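Side-chain contact in cyclic nucleotide-binding protein (Ruegeria pomeroyi, PDB 3FX3), which probably binds DNA as a transcription factor of the Crp type, pairing a cyclic nucleotide-binding domain with a helix-turn-helix domain: residues S200-A205 with R223-S228. Numbering follows the deposited sequence.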
# COMPACT_ATOMS: atom_id res chain seq x y z
N SER B 200 26.38 -6.66 -8.81
CA SER B 200 27.33 -7.33 -9.68
C SER B 200 26.63 -7.81 -10.95
O SER B 200 27.04 -7.49 -12.07
CB SER B 200 27.98 -8.49 -8.97
OG SER B 200 28.97 -9.05 -9.80
N ARG B 201 25.54 -8.55 -10.78
CA ARG B 201 24.72 -8.96 -11.90
C ARG B 201 24.32 -7.80 -12.82
O ARG B 201 24.33 -7.94 -14.03
CB ARG B 201 23.46 -9.66 -11.40
CG ARG B 201 23.72 -11.06 -10.90
CD ARG B 201 22.47 -11.64 -10.25
NE ARG B 201 22.25 -13.03 -10.64
CZ ARG B 201 23.04 -14.06 -10.29
NH1 ARG B 201 22.74 -15.28 -10.71
NH2 ARG B 201 24.12 -13.86 -9.54
N LEU B 202 23.97 -6.65 -12.23
CA LEU B 202 23.41 -5.53 -13.00
C LEU B 202 24.46 -4.81 -13.84
O LEU B 202 24.11 -4.00 -14.71
CB LEU B 202 22.65 -4.54 -12.10
CG LEU B 202 21.36 -5.05 -11.44
CD1 LEU B 202 20.74 -3.99 -10.54
CD2 LEU B 202 20.34 -5.53 -12.47
N LYS B 203 25.73 -5.11 -13.60
CA LYS B 203 26.80 -4.70 -14.52
C LYS B 203 26.40 -5.10 -15.94
O LYS B 203 26.45 -4.29 -16.86
CB LYS B 203 28.15 -5.33 -14.14
CG LYS B 203 28.72 -4.86 -12.78
CD LYS B 203 30.14 -5.45 -12.50
CE LYS B 203 30.60 -5.19 -11.04
NZ LYS B 203 31.99 -5.69 -10.71
N ALA B 204 25.96 -6.35 -16.11
CA ALA B 204 25.52 -6.84 -17.42
C ALA B 204 24.33 -6.06 -18.02
O ALA B 204 24.14 -6.09 -19.23
CB ALA B 204 25.21 -8.34 -17.34
N ALA B 205 23.54 -5.37 -17.18
CA ALA B 205 22.39 -4.54 -17.63
C ALA B 205 22.71 -3.03 -17.75
O ALA B 205 21.80 -2.21 -17.88
CB ALA B 205 21.19 -4.75 -16.70
N ARG B 223 15.22 -1.61 -17.70
CA ARG B 223 13.81 -2.05 -17.67
C ARG B 223 13.60 -3.42 -18.32
O ARG B 223 12.76 -4.20 -17.88
CB ARG B 223 12.90 -1.03 -18.34
CG ARG B 223 11.41 -1.33 -18.12
CD ARG B 223 10.51 -0.14 -18.45
NE ARG B 223 10.99 1.11 -17.85
CZ ARG B 223 10.84 1.48 -16.57
NH1 ARG B 223 10.22 0.68 -15.68
NH2 ARG B 223 11.33 2.66 -16.16
N ASP B 224 14.37 -3.73 -19.36
CA ASP B 224 14.27 -5.04 -19.97
C ASP B 224 14.71 -6.10 -18.99
O ASP B 224 14.02 -7.11 -18.82
CB ASP B 224 15.11 -5.14 -21.25
CG ASP B 224 14.70 -6.32 -22.09
OD1 ASP B 224 13.52 -6.35 -22.51
OD2 ASP B 224 15.53 -7.22 -22.32
N TYR B 225 15.85 -5.87 -18.35
CA TYR B 225 16.33 -6.76 -17.30
C TYR B 225 15.25 -6.98 -16.26
O TYR B 225 14.94 -8.12 -15.91
CB TYR B 225 17.59 -6.20 -16.62
CG TYR B 225 18.26 -7.22 -15.72
CD1 TYR B 225 17.84 -7.41 -14.41
CD2 TYR B 225 19.26 -8.03 -16.20
CE1 TYR B 225 18.43 -8.36 -13.59
CE2 TYR B 225 19.86 -8.98 -15.40
CZ TYR B 225 19.45 -9.15 -14.10
OH TYR B 225 20.07 -10.11 -13.33
N ALA B 226 14.67 -5.89 -15.76
CA ALA B 226 13.67 -5.96 -14.70
C ALA B 226 12.43 -6.77 -15.10
O ALA B 226 11.93 -7.58 -14.32
CB ALA B 226 13.24 -4.55 -14.27
N GLU B 227 11.95 -6.52 -16.33
CA GLU B 227 10.73 -7.15 -16.85
C GLU B 227 10.92 -8.53 -17.42
O GLU B 227 9.94 -9.26 -17.56
CB GLU B 227 10.09 -6.27 -17.92
CG GLU B 227 9.34 -5.09 -17.35
CD GLU B 227 8.99 -4.04 -18.38
OE1 GLU B 227 9.16 -4.29 -19.60
OE2 GLU B 227 8.56 -2.94 -17.95
N SER B 228 12.16 -8.90 -17.76
CA SER B 228 12.43 -10.22 -18.36
C SER B 228 11.96 -11.34 -17.43
O SER B 228 11.92 -11.17 -16.21
CB SER B 228 13.91 -10.40 -18.69
OG SER B 228 14.68 -10.64 -17.52
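Tyr225 reaches from helix 219-227 to the C-terminal end of helix 192-203 and brings its ring up to Leu202 and Ala205, joining two helices of the Crp-like helix-turn-helix domain. In sequence, helix 192-203 follows helix 182-187, as the recognition helix does in Crp relatives, and the contact lies at its far end. The phenol extends away from its own helix toward helix 192-203 because chi1 of -169° sets CG opposite the backbone N. Leu202 sends one methyl over a ring face in a CH-pi contact, CD2 standing 3.9 Å from the Tyr225 ring centroid and 25° off the normal; it is displaced toward the rim, 3.6 Å from Tyr225 CE1. The Ala205 methyl approaches obliquely near the root of the ring, its CB 3.8 Å from Tyr225 CD2. Trp234 meets the same ring edge-to-face and also touches Ala205, while Leu202 packs on Val158 of helix 154-165. Were Tyr225 an alanine, the Leu202 and Ala205 methyls would probably lose the ring they pack on, opening a gap beside the end of helix 192-203. No hydrogen bond crosses the contact; at the phenol end, Tyr225 OH merely lies beside the aliphatic base of Arg201, 3.9 Å from its CB.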